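Local coordinates for protein phosphatidylinositol-specific phospholipase C (Listeria monocytogenes, PDB 2PLC) that belongs to the phosphatidylinositol-specific phospholipase C family and folds as a single-domain, irregular TIM barrel, at residues Pro22-Thr27 with Tyr51-Ala56; Phe92-Pro97 with Lys127-Thr132. All coordinates share one frame; numbering follows the deposited sequence.

Both contacts belong to one TIM-type barrel, with their centres about 17 Å apart. Interaction 1 is buried, its centre about 8 Å from that of the chain, and lies just beyond the C-terminal end of strand 20-24, the barrel end at which active sites sit in TIM-barrel enzymes. Interaction 2 lies about 16 Å from the chain centre, where helix 82-95 ends and the chain turns back toward strand 101-107. The two meet along helix 50-55: Tyr-51 OH is 2.5 Å from Lys-95 NZ, a probable hydrogen bond, Glu-55 OE2 adds a long, weak ion pair to the same nitrogen, and Leu-54 O packs 3.8 Å from Phe-92 CZ.

Interaction 1 (Pro22-Thr27 with Tyr51-Ala56); sequences PGTHDT and YQQLEA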
loop_
_atom_site.group_PDB
_atom_site.type_symbol
_atom_site.label_atom_id
_atom_site.label_comp_id
_atom_site.label_asym_id
_atom_site.label_seq_id
_atom_site.Cartn_x
_atom_site.Cartn_y
_atom_site.Cartn_z
ATOM N N PRO A 22 0.660 -7.579 -3.324
ATOM C CA PRO A 22 -0.558 -6.982 -3.892
ATOM C C PRO A 22 -0.948 -5.808 -2.993
ATOM O O PRO A 22 -0.921 -5.933 -1.764
ATOM C CB PRO A 22 -1.605 -8.097 -3.749
ATOM C CG PRO A 22 -0.821 -9.335 -3.366
ATOM C CD PRO A 22 0.330 -8.803 -2.577
ATOM N N GLY A 23 -1.307 -4.680 -3.595
ATOM C CA GLY A 23 -1.703 -3.521 -2.812
ATOM C C GLY A 23 -2.866 -2.811 -3.466
ATOM O O GLY A 23 -3.204 -3.108 -4.608
ATOM N N THR A 24 -3.488 -1.884 -2.748
ATOM C CA THR A 24 -4.612 -1.131 -3.288
ATOM C C THR A 24 -4.328 0.372 -3.265
ATOM O O THR A 24 -3.691 0.888 -2.338
ATOM C CB THR A 24 -5.898 -1.384 -2.489
ATOM O OG1 THR A 24 -5.619 -1.243 -1.091
ATOM C CG2 THR A 24 -6.450 -2.767 -2.767
ATOM N N HIS A 25 -4.770 1.058 -4.315
ATOM C CA HIS A 25 -4.602 2.501 -4.425
ATOM C C HIS A 25 -5.856 3.128 -3.829
ATOM O O HIS A 25 -6.968 2.674 -4.110
ATOM C CB HIS A 25 -4.447 2.903 -5.896
ATOM C CG HIS A 25 -4.620 4.367 -6.150
ATOM N ND1 HIS A 25 -5.645 4.870 -6.921
ATOM C CD2 HIS A 25 -3.900 5.436 -5.737
ATOM C CE1 HIS A 25 -5.549 6.185 -6.974
ATOM N NE2 HIS A 25 -4.498 6.554 -6.264
ATOM N N ASP A 26 -5.671 4.139 -2.980
ATOM C CA ASP A 26 -6.781 4.833 -2.322
ATOM C C ASP A 26 -7.740 3.811 -1.702
ATOM O O ASP A 26 -8.943 3.784 -1.975
ATOM C CB ASP A 26 -7.508 5.729 -3.321
ATOM C CG ASP A 26 -8.108 6.955 -2.677
ATOM O OD1 ASP A 26 -8.169 7.052 -1.428
ATOM O OD2 ASP A 26 -8.516 7.836 -3.448
ATOM N N THR A 27 -7.150 2.969 -0.867
ATOM C CA THR A 27 -7.808 1.889 -0.158
ATOM C C THR A 27 -9.232 2.122 0.351
ATOM O O THR A 27 -10.099 1.265 0.168
ATOM C CB THR A 27 -6.928 1.465 1.028
ATOM O OG1 THR A 27 -5.606 1.158 0.551
ATOM C CG2 THR A 27 -7.527 0.250 1.744
ATOM N N TYR A 51 -11.359 -4.429 5.498
ATOM C CA TYR A 51 -11.236 -5.759 6.058
ATOM C C TYR A 51 -11.289 -6.866 5.011
ATOM O O TYR A 51 -10.574 -7.864 5.118
ATOM C CB TYR A 51 -12.298 -5.975 7.128
ATOM C CG TYR A 51 -12.048 -7.238 7.895
ATOM C CD1 TYR A 51 -10.977 -7.327 8.786
ATOM C CD2 TYR A 51 -12.814 -8.380 7.652
ATOM C CE1 TYR A 51 -10.658 -8.535 9.417
ATOM C CE2 TYR A 51 -12.512 -9.597 8.272
ATOM C CZ TYR A 51 -11.429 -9.673 9.153
ATOM O OH TYR A 51 -11.108 -10.891 9.750
ATOM N N GLN A 52 -12.132 -6.693 3.998
ATOM C CA GLN A 52 -12.247 -7.692 2.943
ATOM C C GLN A 52 -10.962 -7.768 2.127
ATOM O O GLN A 52 -10.560 -8.849 1.696
ATOM C CB GLN A 52 -13.414 -7.369 2.018
ATOM C CG GLN A 52 -14.750 -7.332 2.706
ATOM C CD GLN A 52 -15.883 -7.179 1.726
ATOM O OE1 GLN A 52 -16.814 -7.980 1.715
ATOM N NE2 GLN A 52 -15.804 -6.156 0.877
ATOM N N GLN A 53 -10.340 -6.612 1.903
ATOM C CA GLN A 53 -9.098 -6.526 1.138
ATOM C C GLN A 53 -7.971 -7.275 1.843
ATOM O O GLN A 53 -7.198 -7.993 1.206
ATOM C CB GLN A 53 -8.697 -5.067 0.944
ATOM C CG GLN A 53 -9.632 -4.264 0.059
ATOM C CD GLN A 53 -9.209 -2.814 -0.048
ATOM O OE1 GLN A 53 -8.015 -2.509 -0.070
ATOM N NE2 GLN A 53 -10.183 -1.907 -0.098
ATOM N N LEU A 54 -7.897 -7.123 3.161
ATOM C CA LEU A 54 -6.870 -7.802 3.944
ATOM C C LEU A 54 -7.060 -9.313 3.858
ATOM O O LEU A 54 -6.107 -10.044 3.607
ATOM C CB LEU A 54 -6.895 -7.325 5.399
ATOM C CG LEU A 54 -6.572 -5.842 5.622
ATOM C CD1 LEU A 54 -6.591 -5.516 7.110
ATOM C CD2 LEU A 54 -5.218 -5.505 5.021
ATOM N N GLU A 55 -8.293 -9.775 4.032
ATOM C CA GLU A 55 -8.583 -11.205 3.944
ATOM C C GLU A 55 -8.361 -11.748 2.531
ATOM O O GLU A 55 -8.146 -12.945 2.352
ATOM C CB GLU A 55 -10.017 -11.510 4.383
ATOM C CG GLU A 55 -10.273 -11.336 5.866
ATOM C CD GLU A 55 -11.379 -12.252 6.378
ATOM O OE1 GLU A 55 -12.391 -12.446 5.659
ATOM O OE2 GLU A 55 -11.227 -12.784 7.504
ATOM N N ALA A 56 -8.428 -10.864 1.534
ATOM C CA ALA A 56 -8.216 -11.246 0.141
ATOM C C ALA A 56 -6.726 -11.339 -0.205
ATOM O O ALA A 56 -6.360 -11.790 -1.293
ATOM C CB ALA A 56 -8.914 -10.262 -0.788
#
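Gln-53 reaches out of helix 50-55 to bind Thr-24 and Thr-27, just where strand 20-24 gives way to a loop. Its CB points at the loop, and with CG beside the backbone N and the chain extended beyond it (chi2 178°), the amide is carried out to the threonines. CD is the first atom to touch, 3.9 Å from Thr-24 CG2 and as far from Thr-27 CG2, so both methyls lie against the amide carbon. OE1 goes deeper: the OE1 of Gln-53 accepts a hydrogen bond of 2.9 Å from Thr-24 OG1, which approaches at a C=O...O angle of 156°. The same Gln-53 OE1 is close to Thr-27 CG2 as well, at 3.3 Å. On the other branch, Gln-53 NE2 gives a 3.2 Å bond to Thr-27 O, fairly straight at 160° and nearly in the plane of the amide. Met-48 O takes a further hydrogen bond from that nitrogen. Held at both ends, the amide has little freedom to rotate. The hydroxyls continue the network: Thr-27 OG1 donates to Thr-24 OG1 at 2.9 Å and itself accepts from Asp-62 N, giving a directed chain from a strand backbone to a helix side chain. The contact thus ties helix 50-55 to the end of strand 20-24 and, through Asp-62, to strand 60-65, the next strand of the barrel. The neighbouring Leu-54 packs on Ile-89 and Phe-92 of helix 82-95; Pro-22, on the strand, rests on helix 262-269.

Interaction 2 (Phe92-Pro97 with Lys127-Thr132); sequences FLKKNP and KDYFYT
Phe-92 O, the carbonyl just before the Leu-93 that packs against Tyr-129, is gripped twice by Asn-96: the backbone N reaches it at 2.9 Å and the side-chain ND2 at 3.0 Å. In this TIM-type barrel the pair marks the C-terminal end of helix 82-95, for Asn-96 is the first residue to leave helical geometry. The ND2 bond is bent, with an N-H...O angle of 142°, and its acceptor lies off the amide plane. ND2 also sits 3.2 Å above one face of the Phe-92 ring, toward its rim, and Asn-96 OD1 accepts from Gln-5 NE2, so both ends of the amide are held as the helix finishes.

Across the contact the Tyr-129 ring does all the touching for 127-132, a 3-10 turn (127-129) and a short loop that runs into strand 132-134. With CG beside its backbone N (chi1 -68°), the ring is swung out toward the helix. Its near side meets Leu-93, whose CB comes obliquely to within 4.2 Å of CD1; Leu-93 also packs on Ile-152, the residue whose backbone is hydrogen-bonded to that of Tyr-129, so the leucine packs on, and the turn is hydrogen-bonded to, the same strand, 152-157. The hydroxyl end of the ring meets Lys-94, which is exposed to solvent, again obliquely. That chain leaves the helix extended and then bends at chi3 (-65°), which brings CE up to the phenol oxygen. The meeting is one of methylenes with a hydroxyl rather than of charge with charge: CB and CG stay about 4.1 Å from Tyr-129 OH and NZ is 4.3 Å away, whereas CE of Lys-94 comes to 3.3 Å from that oxygen.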
loop_
_atom_site.group_PDB
_atom_site.type_symbol
_atom_site.label_atom_id
_atom_site.label_comp_id
_atom_site.label_asym_id
_atom_site.label_seq_id
_atom_site.Cartn_x
_atom_site.Cartn_y
_atom_site.Cartn_z
ATOM N N PHE A 92 -6.900 -7.418 12.569
ATOM C CA PHE A 92 -6.484 -8.389 11.565
ATOM C C PHE A 92 -5.131 -8.984 11.935
ATOM O O PHE A 92 -4.929 -10.194 11.837
ATOM C CB PHE A 92 -6.394 -7.735 10.187
ATOM C CG PHE A 92 -5.902 -8.663 9.117
ATOM C CD1 PHE A 92 -6.755 -9.597 8.547
ATOM C CD2 PHE A 92 -4.574 -8.629 8.703
ATOM C CE1 PHE A 92 -6.297 -10.486 7.584
ATOM C CE2 PHE A 92 -4.103 -9.519 7.738
ATOM C CZ PHE A 92 -4.968 -10.448 7.180
ATOM N N LEU A 93 -4.198 -8.119 12.324
ATOM C CA LEU A 93 -2.858 -8.550 12.715
ATOM C C LEU A 93 -2.856 -9.363 14.003
ATOM O O LEU A 93 -1.912 -10.112 14.271
ATOM C CB LEU A 93 -1.940 -7.344 12.871
ATOM C CG LEU A 93 -1.577 -6.655 11.563
ATOM C CD1 LEU A 93 -0.783 -5.399 11.843
ATOM C CD2 LEU A 93 -0.795 -7.622 10.689
ATOM N N LYS A 94 -3.905 -9.195 14.803
ATOM C CA LYS A 94 -4.054 -9.908 16.066
ATOM C C LYS A 94 -4.532 -11.328 15.775
ATOM O O LYS A 94 -4.088 -12.289 16.402
ATOM C CB LYS A 94 -5.070 -9.181 16.954
ATOM C CG LYS A 94 -5.245 -9.775 18.343
ATOM C CD LYS A 94 -6.328 -9.055 19.147
ATOM C CE LYS A 94 -5.954 -7.605 19.444
ATOM N NZ LYS A 94 -6.962 -6.927 20.318
ATOM N N LYS A 95 -5.414 -11.443 14.789
ATOM C CA LYS A 95 -5.992 -12.718 14.381
ATOM C C LYS A 95 -5.007 -13.537 13.528
ATOM O O LYS A 95 -4.966 -14.765 13.614
ATOM C CB LYS A 95 -7.279 -12.452 13.599
ATOM C CG LYS A 95 -8.344 -13.532 13.714
ATOM C CD LYS A 95 -9.020 -13.771 12.369
ATOM C CE LYS A 95 -9.459 -12.466 11.726
ATOM N NZ LYS A 95 -9.279 -12.519 10.247
ATOM N N ASN A 96 -4.227 -12.843 12.702
ATOM C CA ASN A 96 -3.233 -13.469 11.827
ATOM C C ASN A 96 -1.910 -12.763 12.127
ATOM O O ASN A 96 -1.446 -11.935 11.344
ATOM C CB ASN A 96 -3.627 -13.254 10.366
ATOM C CG ASN A 96 -5.097 -13.510 10.125
ATOM O OD1 ASN A 96 -5.521 -14.649 9.941
ATOM N ND2 ASN A 96 -5.893 -12.447 10.155
ATOM N N PRO A 97 -1.271 -13.121 13.257
ATOM C CA PRO A 97 -0.009 -12.582 13.774
ATOM C C PRO A 97 1.298 -12.726 12.989
ATOM O O PRO A 97 2.315 -12.169 13.401
ATOM C CB PRO A 97 0.084 -13.229 15.152
ATOM C CG PRO A 97 -0.504 -14.568 14.908
ATOM C CD PRO A 97 -1.731 -14.240 14.102
ATOM N N LYS A 127 1.298 1.447 19.271
ATOM C CA LYS A 127 2.735 1.291 19.049
ATOM C C LYS A 127 3.261 -0.149 19.013
ATOM O O LYS A 127 4.251 -0.430 18.334
ATOM C CB LYS A 127 3.534 2.135 20.044
ATOM C CG LYS A 127 3.359 1.749 21.495
ATOM C CD LYS A 127 4.140 2.700 22.387
ATOM C CE LYS A 127 4.118 2.235 23.831
ATOM N NZ LYS A 127 4.744 0.889 23.986
ATOM N N ASP A 128 2.591 -1.065 19.705
ATOM C CA ASP A 128 3.022 -2.462 19.706
ATOM C C ASP A 128 2.782 -3.136 18.358
ATOM O O ASP A 128 3.270 -4.242 18.117
ATOM C CB ASP A 128 2.323 -3.252 20.818
ATOM C CG ASP A 128 2.819 -2.881 22.206
ATOM O OD1 ASP A 128 4.012 -2.535 22.352
ATOM O OD2 ASP A 128 2.013 -2.944 23.157
ATOM N N TYR A 129 2.026 -2.468 17.486
ATOM C CA TYR A 129 1.721 -3.001 16.159
ATOM C C TYR A 129 2.493 -2.280 15.061
ATOM O O TYR A 129 2.253 -2.506 13.874
ATOM C CB TYR A 129 0.220 -2.932 15.876
ATOM C CG TYR A 129 -0.604 -3.871 16.725
ATOM C CD1 TYR A 129 -0.801 -5.195 16.338
ATOM C CD2 TYR A 129 -1.187 -3.435 17.917
ATOM C CE1 TYR A 129 -1.560 -6.067 17.116
ATOM C CE2 TYR A 129 -1.948 -4.299 18.705
ATOM C CZ TYR A 129 -2.132 -5.614 18.294
ATOM O OH TYR A 129 -2.906 -6.465 19.050
ATOM N N PHE A 130 3.423 -1.418 15.458
ATOM C CA PHE A 130 4.232 -0.677 14.497
ATOM C C PHE A 130 5.706 -1.062 14.518
ATOM O O PHE A 130 6.302 -1.202 15.590
ATOM C CB PHE A 130 4.100 0.833 14.738
ATOM C CG PHE A 130 2.866 1.432 14.139
ATOM C CD1 PHE A 130 1.657 1.398 14.824
ATOM C CD2 PHE A 130 2.902 1.992 12.866
ATOM C CE1 PHE A 130 0.497 1.909 14.250
ATOM C CE2 PHE A 130 1.750 2.505 12.284
ATOM C CZ PHE A 130 0.543 2.462 12.978
ATOM N N TYR A 131 6.279 -1.278 13.334
ATOM C CA TYR A 131 7.697 -1.593 13.230
ATOM C C TYR A 131 8.399 -0.289 13.562
ATOM O O TYR A 131 8.193 0.728 12.894
ATOM C CB TYR A 131 8.077 -2.025 11.817
ATOM C CG TYR A 131 9.577 -2.042 11.572
ATOM C CD1 TYR A 131 10.382 -3.049 12.098
ATOM C CD2 TYR A 131 10.181 -1.054 10.797
ATOM C CE1 TYR A 131 11.756 -3.069 11.854
ATOM C CE2 TYR A 131 11.542 -1.066 10.548
ATOM C CZ TYR A 131 12.324 -2.074 11.076
ATOM O OH TYR A 131 13.673 -2.086 10.804
ATOM N N THR A 132 9.260 -0.330 14.566
ATOM C CA THR A 132 9.941 0.873 14.984
ATOM C C THR A 132 11.429 0.660 15.251
ATOM O O THR A 132 11.855 -0.435 15.611
ATOM C CB THR A 132 9.228 1.447 16.222
ATOM O OG1 THR A 132 9.707 2.768 16.478
ATOM C CG2 THR A 132 9.448 0.555 17.443
#